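Long-range contacts in galectin (Xenopus laevis, PDB 3WUC), which binds beta-galactosides such as lactose in a groove of its beta-sandwich carbohydrate-recognition domain, and possibly also laminin: residues T32-D38 with C50-Y56; F96-I100 with P111-R115; S43-H49 with S67-W73. All blocks are in the same frame, centred on the assembly; numbering follows the deposited sequence.

How the contacts relate
Contacts 1 and 3 both draw on strand 45-53 and lie in one antiparallel sheet, their centres 16 Å apart. Between them they hold the galactose: contact 1 brings the arginines, contact 3 the histidine and the tryptophan platform. A probable hydrogen bond from Asp-38 OD1 to His-49 ND1, 2.6 Å long, ties one to the other. Contact 2 belongs to the opposing sheet, with its centre 14 Å from that of contact 3 and 20 Å from that of contact 1. It meets contact 3 through Ile-47, packed by Ile-100 and Cys-114, and through Arg-115. It does not touch the galactose; Thr-113 and Arg-115 bind instead a malonic acid molecule, probably from the crystallisation liquor.

Contact 1. Residues T32-D38 with C50-Y56; sequences TNRFAVD and CNPRFEY. With GAL (beta-D-galactopyranose), chain D; GLC (alpha-D-glucopyranose), chain C.
Phe-35 and Pro-52 meet on the buried side of a beta hairpin, strands 36-39 and 45-53, in the galectin sandwich; the other side carries the sugar-binding residues. The buried side is tight. Pro-52 sets CD over the centre of the Phe-35 ring in a CH-pi contact, with its CG 3.5 Å from CZ of that ring, and Phe-54 CE2 comes to the ring's edge. Proline suits the place, since it brings CH groups to the ring and has no N-H to satisfy beside Phe-35 O. That carbonyl takes Asn-51 ND2 instead, at 2.7 Å and from above its plane. The far end is looser: Asn-33 O receives Glu-55 N at 3.2 Å and only a weak bond from Phe-54 N, while the exposed Glu-55 side chain leads away.

On the sugar side Arg-34, extended from CG to NE, lies flat on Tyr-56 with planes 22° apart. This leaves the guanidinium edge to Asn-51 OD1 and galactose O3, and NH2 also bonds Met-3 O. Arg-53 grips the same Asn-51 OD1 side-on, with NE at 2.8 Å and NH2 at 3.2 Å. With Arg-34 NH1, three N-H donors hold that one oxygen, so the amide is fixed between two arginines. Outward, Arg-53 NH2 reaches galactose O4 at 2.9 Å, and its NH1 meets glucose O3 at 2.6 Å.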
loop_
_atom_site.group_PDB
_atom_site.type_symbol
_atom_site.label_atom_id
_atom_site.label_comp_id
_atom_site.label_asym_id
_atom_site.label_seq_id
_atom_site.Cartn_x
_atom_site.Cartn_y
_atom_site.Cartn_z
ATOM N N THR B 32 23.292 -1.727 -12.494
ATOM C CA THR B 32 24.141 -1.590 -11.319
ATOM C C THR B 32 24.820 -2.882 -10.961
ATOM O O THR B 32 24.372 -3.986 -11.339
ATOM C CB THR B 32 23.304 -1.137 -10.108
ATOM O OG1 THR B 32 24.186 -0.663 -9.085
ATOM C CG2 THR B 32 22.478 -2.290 -9.572
ATOM N N ASN B 33 25.965 -2.782 -10.253
ATOM C CA ASN B 33 26.647 -3.983 -9.864
ATOM C C ASN B 33 26.085 -4.697 -8.619
ATOM O O ASN B 33 26.364 -5.818 -8.343
ATOM C CB ASN B 33 28.158 -3.773 -9.783
ATOM C CG ASN B 33 28.575 -2.734 -8.779
ATOM O OD1 ASN B 33 27.777 -2.119 -8.033
ATOM N ND2 ASN B 33 29.869 -2.427 -8.821
ATOM N N ARG B 34 25.396 -3.918 -7.773
ATOM C CA ARG B 34 24.942 -4.402 -6.480
ATOM C C ARG B 34 24.061 -3.301 -5.890
ATOM O O ARG B 34 24.132 -2.109 -6.300
ATOM C CB ARG B 34 26.120 -4.727 -5.554
ATOM C CG ARG B 34 26.862 -3.519 -5.039
ATOM C CD ARG B 34 27.969 -3.987 -4.158
ATOM N NE ARG B 34 28.771 -2.899 -3.618
ATOM C CZ ARG B 34 29.090 -2.748 -2.357
ATOM N NH1 ARG B 34 28.750 -3.580 -1.364
ATOM N NH2 ARG B 34 29.892 -1.684 -2.066
ATOM N N PHE B 35 23.225 -3.725 -4.937
ATOM C CA PHE B 35 22.406 -2.781 -4.153
ATOM C C PHE B 35 22.282 -3.262 -2.751
ATOM O O PHE B 35 22.544 -4.420 -2.406
ATOM C CB PHE B 35 21.040 -2.535 -4.819
ATOM C CG PHE B 35 20.006 -3.634 -4.642
ATOM C CD1 PHE B 35 20.004 -4.711 -5.469
ATOM C CD2 PHE B 35 19.084 -3.537 -3.640
ATOM C CE1 PHE B 35 19.010 -5.714 -5.329
ATOM C CE2 PHE B 35 18.140 -4.528 -3.426
ATOM C CZ PHE B 35 18.118 -5.598 -4.261
ATOM N N ALA B 36 21.880 -2.426 -1.808
ATOM C CA ALA B 36 21.769 -2.839 -0.447
ATOM C C ALA B 36 20.651 -2.158 0.277
ATOM O O ALA B 36 20.357 -0.954 -0.019
ATOM C CB ALA B 36 23.060 -2.536 0.339
ATOM N N VAL B 37 20.101 -2.886 1.237
ATOM C CA VAL B 37 19.214 -2.322 2.273
ATOM C C VAL B 37 19.840 -2.693 3.604
ATOM O O VAL B 37 20.213 -3.828 3.880
ATOM C CB VAL B 37 17.765 -2.892 2.216
ATOM C CG1 VAL B 37 16.940 -2.224 3.319
ATOM C CG2 VAL B 37 17.137 -2.614 0.887
ATOM N N ASP B 38 20.099 -1.666 4.424
ATOM C CA ASP B 38 20.792 -1.776 5.681
ATOM C C ASP B 38 19.895 -1.384 6.827
ATOM O O ASP B 38 19.110 -0.411 6.769
ATOM C CB ASP B 38 21.949 -0.785 5.763
ATOM C CG ASP B 38 23.040 -1.028 4.759
ATOM O OD1 ASP B 38 23.275 -2.211 4.358
ATOM O OD2 ASP B 38 23.702 -0.046 4.372
ATOM N N CYS B 50 21.957 -6.143 3.845
ATOM C CA CYS B 50 21.439 -7.119 2.855
ATOM C C CYS B 50 21.845 -6.572 1.514
ATOM O O CYS B 50 21.349 -5.571 1.054
ATOM C CB CYS B 50 19.928 -7.182 2.992
ATOM S SG CYS B 50 19.182 -8.278 1.788
ATOM N N ASN B 51 22.801 -7.274 0.879
ATOM C CA ASN B 51 23.493 -6.786 -0.231
ATOM C C ASN B 51 23.463 -7.736 -1.466
ATOM O O ASN B 51 24.413 -8.458 -1.752
ATOM C CB ASN B 51 24.935 -6.460 0.160
ATOM C CG ASN B 51 25.764 -5.727 -0.919
ATOM O OD1 ASN B 51 27.025 -5.979 -0.940
ATOM N ND2 ASN B 51 25.180 -4.906 -1.799
ATOM N N PRO B 52 22.354 -7.750 -2.195
ATOM C CA PRO B 52 22.409 -8.530 -3.418
ATOM C C PRO B 52 23.411 -7.966 -4.421
ATOM O O PRO B 52 23.456 -6.797 -4.700
ATOM C CB PRO B 52 20.961 -8.449 -3.930
ATOM C CG PRO B 52 20.082 -8.069 -2.744
ATOM C CD PRO B 52 21.044 -7.142 -1.982
ATOM N N ARG B 53 24.305 -8.865 -4.920
ATOM C CA ARG B 53 25.380 -8.537 -5.838
ATOM C C ARG B 53 25.155 -9.210 -7.178
ATOM O O ARG B 53 25.154 -10.454 -7.255
ATOM C CB ARG B 53 26.695 -9.037 -5.329
ATOM C CG ARG B 53 27.065 -8.243 -4.032
ATOM C CD ARG B 53 28.200 -8.886 -3.221
ATOM N NE ARG B 53 28.574 -8.016 -2.090
ATOM C CZ ARG B 53 29.762 -8.049 -1.453
ATOM N NH1 ARG B 53 30.692 -8.983 -1.783
ATOM N NH2 ARG B 53 29.987 -7.207 -0.490
ATOM N N PHE B 54 24.950 -8.359 -8.157
ATOM C CA PHE B 54 24.901 -8.828 -9.559
ATOM C C PHE B 54 26.327 -9.323 -9.954
ATOM O O PHE B 54 26.500 -10.469 -10.401
ATOM C CB PHE B 54 24.333 -7.748 -10.504
ATOM C CG PHE B 54 22.956 -7.361 -10.170
ATOM C CD1 PHE B 54 21.898 -8.134 -10.587
ATOM C CD2 PHE B 54 22.704 -6.223 -9.404
ATOM C CE1 PHE B 54 20.578 -7.759 -10.295
ATOM C CE2 PHE B 54 21.398 -5.862 -9.101
ATOM C CZ PHE B 54 20.342 -6.652 -9.579
ATOM N N GLU B 55 27.301 -8.457 -9.809
ATOM C CA GLU B 55 28.718 -8.810 -9.919
ATOM C C GLU B 55 29.564 -7.844 -9.109
ATOM O O GLU B 55 29.701 -6.701 -9.466
ATOM C CB GLU B 55 29.116 -8.786 -11.417
ATOM C CG GLU B 55 30.133 -9.842 -11.792
ATOM C CD GLU B 55 30.250 -10.045 -13.296
ATOM O OE1 GLU B 55 31.287 -9.613 -13.849
ATOM O OE2 GLU B 55 29.305 -10.603 -13.930
ATOM N N TYR B 56 30.136 -8.335 -8.024
ATOM C CA TYR B 56 30.980 -7.536 -7.168
ATOM C C TYR B 56 31.911 -8.443 -6.449
ATOM O O TYR B 56 31.528 -9.464 -5.906
ATOM C CB TYR B 56 30.101 -6.718 -6.207
ATOM C CG TYR B 56 30.826 -5.782 -5.311
ATOM C CD1 TYR B 56 31.038 -4.484 -5.718
ATOM C CD2 TYR B 56 31.276 -6.199 -4.067
ATOM C CE1 TYR B 56 31.712 -3.634 -4.915
ATOM C CE2 TYR B 56 31.967 -5.344 -3.222
ATOM C CZ TYR B 56 32.147 -4.043 -3.674
ATOM O OH TYR B 56 32.803 -3.110 -2.958
HETATM C C1 GAL D . 32.624 -5.230 1.338
HETATM C C2 GAL D . 31.949 -4.105 0.599
HETATM C C3 GAL D . 30.964 -3.392 1.498
HETATM C C4 GAL D . 30.026 -4.416 2.128
HETATM C C5 GAL D . 30.877 -5.512 2.809
HETATM C C6 GAL D . 29.973 -6.566 3.413
HETATM O O2 GAL D . 32.993 -3.162 0.250
HETATM O O3 GAL D . 30.335 -2.333 0.830
HETATM O O4 GAL D . 29.108 -4.935 1.133
HETATM O O5 GAL D . 31.675 -6.137 1.817
HETATM O O6 GAL D . 30.699 -7.644 3.981
HETATM C C1 GLC C . 36.330 -8.900 0.283
HETATM C C2 GLC C . 34.879 -9.390 0.154
HETATM C C3 GLC C . 34.015 -8.159 -0.145
HETATM C C4 GLC C . 34.181 -6.986 0.829
HETATM C C5 GLC C . 35.673 -6.642 0.968
HETATM C C6 GLC C . 35.885 -5.636 2.105
HETATM O O1 GLC C . 36.655 -8.443 -1.005
HETATM O O2 GLC C . 34.776 -10.307 -0.915
HETATM O O3 GLC C . 32.648 -8.620 -0.041
HETATM O O4 GLC C . 33.425 -5.853 0.340
HETATM O O5 GLC C . 36.438 -7.847 1.227
HETATM O O6 GLC C . 35.396 -5.894 3.459
#

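Contact 2. Residues F96-I100 with P111-R115; sequences FEDCI and PFTCR
Phe-96 turns the edge of its ring to Cys-114, whose SG lies near the ring plane at 4.3 Å from CE1. The other flat groups belong to segment 111-115. The Phe-112 ring leads away from segment 96-100 toward Cys-48 and Lys-77, and its CZ sits over the centre of one face of the Arg-115 guanidinium. That guanidinium hydrogen-bonds through NH1 to Ile-75 O, and its NE bonds a malonic acid molecule, probably from the crystallisation liquor. Pro-111 offers the side of its ring, CB lying 3.8 Å from Cys-99 SG.

The backbone that carries these groups is an antiparallel hairpin, strands 99-103 and 109-113, which forms one margin of the five-stranded sheet of the galectin sandwich. Ile-100 and Phe-112 are a hydrogen-bonded pair. Phe-112 N reaches Ile-100 O at 2.8 Å, and Ile-100 N returns a more bent bond (135°) to Phe-112 O at 2.9 Å. Their side chains share the inner face, where apolar groups pack on Ile-47 and Cys-48 of the opposing sheet. Cys-99 and Thr-113 are the next, non-hydrogen-bonded pair and lie on the opposite face. Thr-113 N is turned from the partner strand and gives its hydrogen to the malonic acid.

Past this pair, Cys-114 N gives a nearly straight bond (167°) to Asp-98 O at 3.0 Å. With chi1 at -74°, the Cys-114 sulfur stands beside its own backbone N and folds back over the start of the hairpin. There SG lies 3.4 Å from Asp-98 O, close to Glu-97 O, and 4.1 Å from Ile-100 CD1. A small, polarisable thiol suits a spot bordered by carbonyl oxygens and hydrocarbon. Asp-98, which is exposed, directs its carboxylate to a salt bridge with Lys-18.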
loop_
_atom_site.group_PDB
_atom_site.type_symbol
_atom_site.label_atom_id
_atom_site.label_comp_id
_atom_site.label_asym_id
_atom_site.label_seq_id
_atom_site.Cartn_x
_atom_site.Cartn_y
_atom_site.Cartn_z
ATOM N N PHE B 96 11.905 -8.384 12.436
ATOM C CA PHE B 96 12.854 -8.194 13.500
ATOM C C PHE B 96 12.510 -9.032 14.726
ATOM O O PHE B 96 11.454 -8.834 15.354
ATOM C CB PHE B 96 12.853 -6.740 13.825
ATOM C CG PHE B 96 13.843 -6.307 14.876
ATOM C CD1 PHE B 96 15.022 -6.954 15.067
ATOM C CD2 PHE B 96 13.565 -5.175 15.605
ATOM C CE1 PHE B 96 15.950 -6.512 16.067
ATOM C CE2 PHE B 96 14.451 -4.665 16.568
ATOM C CZ PHE B 96 15.674 -5.343 16.804
ATOM N N GLU B 97 13.403 -10.013 15.033
ATOM C CA GLU B 97 13.305 -10.878 16.198
ATOM C C GLU B 97 14.756 -11.120 16.586
ATOM O O GLU B 97 15.703 -10.660 15.886
ATOM C CB GLU B 97 12.561 -12.191 15.866
ATOM C CG GLU B 97 11.161 -11.983 15.322
ATOM C CD GLU B 97 10.127 -11.573 16.337
ATOM O OE1 GLU B 97 10.477 -11.431 17.514
ATOM O OE2 GLU B 97 8.941 -11.357 15.957
ATOM N N ASP B 98 14.974 -11.918 17.658
ATOM C CA ASP B 98 16.307 -12.356 17.970
ATOM C C ASP B 98 17.027 -12.929 16.805
ATOM O O ASP B 98 18.262 -12.780 16.648
ATOM C CB ASP B 98 16.257 -13.432 19.122
ATOM C CG ASP B 98 15.803 -12.806 20.479
ATOM O OD1 ASP B 98 15.823 -11.567 20.655
ATOM O OD2 ASP B 98 15.481 -13.569 21.411
ATOM N N CYS B 99 16.302 -13.653 15.956
ATOM C CA CYS B 99 16.778 -14.047 14.634
ATOM C C CYS B 99 15.974 -13.249 13.611
ATOM O O CYS B 99 14.736 -13.378 13.620
ATOM C CB CYS B 99 16.546 -15.484 14.396
ATOM S SG CYS B 99 17.333 -16.066 12.864
ATOM N N ILE B 100 16.629 -12.382 12.870
ATOM C CA ILE B 100 15.992 -11.621 11.775
ATOM C C ILE B 100 15.627 -12.584 10.698
ATOM O O ILE B 100 16.366 -13.555 10.420
ATOM C CB ILE B 100 16.893 -10.476 11.314
ATOM C CG1 ILE B 100 17.028 -9.515 12.499
ATOM C CG2 ILE B 100 16.366 -9.768 10.039
ATOM C CD1 ILE B 100 18.084 -8.443 12.305
ATOM N N PRO B 111 17.353 -16.659 7.275
ATOM C CA PRO B 111 17.555 -16.284 8.715
ATOM C C PRO B 111 18.868 -15.538 8.876
ATOM O O PRO B 111 19.855 -15.809 8.168
ATOM C CB PRO B 111 17.568 -17.640 9.462
ATOM C CG PRO B 111 17.937 -18.623 8.392
ATOM C CD PRO B 111 17.551 -18.122 7.018
ATOM N N PHE B 112 18.895 -14.578 9.773
ATOM C CA PHE B 112 20.122 -13.887 10.064
ATOM C C PHE B 112 20.088 -13.566 11.541
ATOM O O PHE B 112 19.403 -12.640 12.016
ATOM C CB PHE B 112 20.313 -12.609 9.168
ATOM C CG PHE B 112 21.690 -12.093 9.140
ATOM C CD1 PHE B 112 22.789 -12.832 8.699
ATOM C CD2 PHE B 112 21.961 -10.842 9.675
ATOM C CE1 PHE B 112 24.091 -12.367 8.719
ATOM C CE2 PHE B 112 23.239 -10.335 9.659
ATOM C CZ PHE B 112 24.345 -11.092 9.227
ATOM N N THR B 113 20.839 -14.325 12.347
ATOM C CA THR B 113 20.756 -14.145 13.797
ATOM C C THR B 113 21.359 -12.798 14.185
ATOM O O THR B 113 22.361 -12.380 13.556
ATOM C CB THR B 113 21.606 -15.241 14.510
ATOM O OG1 THR B 113 21.121 -16.508 14.116
ATOM C CG2 THR B 113 21.473 -15.134 15.977
ATOM N N CYS B 114 20.774 -12.111 15.194
ATOM C CA CYS B 114 21.344 -10.880 15.673
ATOM C C CYS B 114 22.771 -11.161 16.223
ATOM O O CYS B 114 22.882 -12.001 17.119
ATOM C CB CYS B 114 20.526 -10.251 16.760
ATOM S SG CYS B 114 19.011 -9.484 16.131
ATOM N N ARG B 115 23.771 -10.531 15.657
ATOM C CA ARG B 115 25.172 -10.771 16.110
ATOM C C ARG B 115 25.572 -9.960 17.306
ATOM O O ARG B 115 26.604 -10.214 17.887
ATOM C CB ARG B 115 26.080 -10.494 15.013
ATOM C CG ARG B 115 25.906 -11.689 14.030
ATOM C CD ARG B 115 26.610 -11.367 12.798
ATOM N NE ARG B 115 26.805 -12.537 11.948
ATOM C CZ ARG B 115 27.441 -12.464 10.787
ATOM N NH1 ARG B 115 27.613 -13.584 10.042
ATOM N NH2 ARG B 115 27.866 -11.287 10.334
#

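Contact 3. Residues S43-H49 with S67-W73; sequences SRNLICH and SKQNDVW. With GAL (beta-D-galactopyranose), chain D.
His-49 and Trp-73 meet beside the galactose, His-49 CG lying 3.6 Å from Trp-73 CZ3 with the two ring systems oblique. His-49 NE2 shares a hydrogen bond with galactose O4 at 2.8 Å, and one face of the indole lies against the sugar, its centre opposite C5. Such a broad apolar surface suits the C-H groups of a pyranose.

Behind these rings, Asp-38 bonds His-49 ND1 and fixes the imidazole's rotation. Leu-46 CD1 packs 3.9 Å from Trp-73 CH2, and the extended Lys-68 chain lays CE on the indole face away from the sugar. Lys-68 NZ ends in a salt bridge to Asp-71 OD1 at 2.9 Å.

Further out, Leu-46 and Lys-68 pair antiparallel through two backbone bonds. A type I' turn from Gln-69 to Val-72 follows; Asn-70 and Asp-71 suit its positive phi angles. Asn-45 OD1 takes Asn-70 N at 2.9 Å in an almost straight bond (176°), and Arg-44 O receives Asp-71 N on a lone pair. The Arg-44 guanidinium lies over Asp-71 CB, and a water joins its NH2 to Asn-45 ND2. A tryptophan platform against the galactose, beside a histidine that grips its axial O4, is the hallmark of the galectin galactose site.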
loop_
_atom_site.group_PDB
_atom_site.type_symbol
_atom_site.label_atom_id
_atom_site.label_comp_id
_atom_site.label_asym_id
_atom_site.label_seq_id
_atom_site.Cartn_x
_atom_site.Cartn_y
_atom_site.Cartn_z
ATOM N N SER B 43 24.972 4.200 10.629
ATOM C CA SER B 43 25.675 3.652 9.498
ATOM C C SER B 43 26.928 2.813 9.914
ATOM O O SER B 43 27.429 1.993 9.136
ATOM C CB SER B 43 26.049 4.701 8.463
ATOM O OG SER B 43 27.036 5.543 9.025
ATOM N N ARG B 44 27.365 3.039 11.141
ATOM C CA ARG B 44 28.510 2.313 11.671
ATOM C C ARG B 44 28.145 1.019 12.363
ATOM O O ARG B 44 29.023 0.201 12.718
ATOM C CB ARG B 44 29.331 3.206 12.672
ATOM C CG ARG B 44 29.854 4.422 11.965
ATOM C CD ARG B 44 30.220 5.463 13.024
ATOM N NE ARG B 44 30.891 4.849 14.135
ATOM C CZ ARG B 44 32.161 4.525 14.150
ATOM N NH1 ARG B 44 32.986 4.864 13.163
ATOM N NH2 ARG B 44 32.606 3.872 15.192
ATOM N N ASN B 45 26.873 0.813 12.674
ATOM C CA ASN B 45 26.415 -0.284 13.503
ATOM C C ASN B 45 25.142 -0.815 12.857
ATOM O O ASN B 45 24.029 -0.379 13.189
ATOM C CB ASN B 45 26.151 0.121 14.929
ATOM C CG ASN B 45 27.436 0.512 15.617
ATOM O OD1 ASN B 45 28.187 -0.326 16.088
ATOM N ND2 ASN B 45 27.747 1.783 15.497
ATOM N N LEU B 46 25.376 -1.850 12.071
ATOM C CA LEU B 46 24.335 -2.535 11.232
ATOM C C LEU B 46 24.069 -3.923 11.784
ATOM O O LEU B 46 24.949 -4.772 11.848
ATOM C CB LEU B 46 24.720 -2.548 9.818
ATOM C CG LEU B 46 25.063 -1.225 9.064
ATOM C CD1 LEU B 46 25.529 -1.341 7.654
ATOM C CD2 LEU B 46 23.810 -0.330 9.216
ATOM N N ILE B 47 22.823 -4.216 12.146
ATOM C CA ILE B 47 22.425 -5.578 12.518
ATOM C C ILE B 47 22.162 -6.396 11.263
ATOM O O ILE B 47 22.323 -7.626 11.365
ATOM C CB ILE B 47 21.195 -5.616 13.487
ATOM C CG1 ILE B 47 21.077 -6.887 14.246
ATOM C CG2 ILE B 47 19.896 -5.188 12.792
ATOM C CD1 ILE B 47 22.161 -7.050 15.299
ATOM N N CYS B 48 21.792 -5.753 10.154
ATOM C CA CYS B 48 21.636 -6.482 8.916
ATOM C C CYS B 48 21.928 -5.603 7.730
ATOM O O CYS B 48 21.212 -4.643 7.477
ATOM C CB CYS B 48 20.220 -7.065 8.855
ATOM S SG CYS B 48 19.997 -8.138 7.373
ATOM N N HIS B 49 23.002 -5.906 7.016
ATOM C CA HIS B 49 23.325 -5.346 5.711
ATOM C C HIS B 49 22.972 -6.393 4.682
ATOM O O HIS B 49 23.533 -7.461 4.745
ATOM C CB HIS B 49 24.833 -5.065 5.670
ATOM C CG HIS B 49 25.445 -4.805 4.317
ATOM N ND1 HIS B 49 25.271 -3.654 3.578
ATOM C CD2 HIS B 49 26.365 -5.516 3.608
ATOM C CE1 HIS B 49 26.015 -3.671 2.500
ATOM N NE2 HIS B 49 26.703 -4.788 2.503
ATOM N N SER B 67 26.871 -8.019 9.213
ATOM C CA SER B 67 26.654 -7.016 10.243
ATOM C C SER B 67 27.880 -6.126 10.320
ATOM O O SER B 67 28.936 -6.438 9.838
ATOM C CB SER B 67 26.440 -7.727 11.553
ATOM O OG SER B 67 27.475 -8.671 11.853
ATOM N N LYS B 68 27.711 -4.973 10.970
ATOM C CA LYS B 68 28.874 -4.044 11.065
ATOM C C LYS B 68 28.796 -3.495 12.505
ATOM O O LYS B 68 27.706 -3.176 13.057
ATOM C CB LYS B 68 28.689 -2.886 10.113
ATOM C CG LYS B 68 29.983 -2.196 9.788
ATOM C CD LYS B 68 29.820 -1.102 8.748
ATOM C CE LYS B 68 31.148 -0.716 8.087
ATOM N NZ LYS B 68 31.082 0.469 7.228
ATOM N N GLN B 69 29.943 -3.523 13.240
ATOM C CA GLN B 69 29.997 -2.948 14.583
ATOM C C GLN B 69 31.149 -2.020 14.721
ATOM O O GLN B 69 32.261 -2.327 14.289
ATOM C CB GLN B 69 30.092 -3.972 15.648
ATOM C CG GLN B 69 28.968 -5.029 15.633
ATOM C CD GLN B 69 29.261 -6.243 16.611
ATOM O OE1 GLN B 69 29.238 -6.100 17.825
ATOM N NE2 GLN B 69 29.352 -7.443 16.069
ATOM N N ASN B 70 30.861 -0.823 15.197
ATOM C CA ASN B 70 31.916 0.204 15.318
ATOM C C ASN B 70 32.648 0.390 13.986
ATOM O O ASN B 70 33.880 0.572 13.932
ATOM C CB ASN B 70 32.888 -0.171 16.470
ATOM C CG ASN B 70 32.148 -0.533 17.750
ATOM O OD1 ASN B 70 31.490 0.340 18.329
ATOM N ND2 ASN B 70 32.219 -1.751 18.173
ATOM N N ASP B 71 31.904 0.398 12.868
ATOM C CA ASP B 71 32.381 0.514 11.549
ATOM C C ASP B 71 33.354 -0.579 11.025
ATOM O O ASP B 71 34.055 -0.377 10.013
ATOM C CB ASP B 71 33.031 1.900 11.297
ATOM C CG ASP B 71 32.713 2.487 9.932
ATOM O OD1 ASP B 71 31.540 2.307 9.441
ATOM O OD2 ASP B 71 33.523 3.291 9.394
ATOM N N VAL B 72 33.238 -1.743 11.631
ATOM C CA VAL B 72 33.982 -2.881 11.174
ATOM C C VAL B 72 33.020 -4.036 10.791
ATOM O O VAL B 72 32.174 -4.417 11.596
ATOM C CB VAL B 72 34.863 -3.385 12.253
ATOM C CG1 VAL B 72 35.709 -4.522 11.799
ATOM C CG2 VAL B 72 35.802 -2.260 12.619
ATOM N N TRP B 73 33.220 -4.513 9.608
ATOM C CA TRP B 73 32.365 -5.632 9.104
ATOM C C TRP B 73 32.713 -6.949 9.796
ATOM O O TRP B 73 33.865 -7.183 10.156
ATOM C CB TRP B 73 32.576 -5.803 7.642
ATOM C CG TRP B 73 32.101 -4.701 6.755
ATOM C CD1 TRP B 73 32.855 -3.835 6.048
ATOM C CD2 TRP B 73 30.735 -4.328 6.501
ATOM N NE1 TRP B 73 32.102 -2.949 5.359
ATOM C CE2 TRP B 73 30.766 -3.232 5.629
ATOM C CE3 TRP B 73 29.491 -4.822 6.948
ATOM C CZ2 TRP B 73 29.575 -2.617 5.110
ATOM C CZ3 TRP B 73 28.314 -4.164 6.477
ATOM C CH2 TRP B 73 28.388 -3.073 5.616
HETATM C C1 GAL D . 32.624 -5.230 1.338
HETATM C C2 GAL D . 31.949 -4.105 0.599
HETATM C C3 GAL D . 30.964 -3.392 1.498
HETATM C C4 GAL D . 30.026 -4.416 2.128
HETATM C C5 GAL D . 30.877 -5.512 2.809
HETATM C C6 GAL D . 29.973 -6.566 3.413
HETATM O O2 GAL D . 32.993 -3.162 0.250
HETATM O O3 GAL D . 30.335 -2.333 0.830
HETATM O O4 GAL D . 29.108 -4.935 1.133
HETATM O O5 GAL D . 31.675 -6.137 1.817
HETATM O O6 GAL D . 30.699 -7.644 3.981
HETATM O O HOH W 1 28.520 0.774 6.429
HETATM O O HOH W 2 29.916 4.200 8.169
HETATM O O HOH W 3 30.232 2.962 16.706
#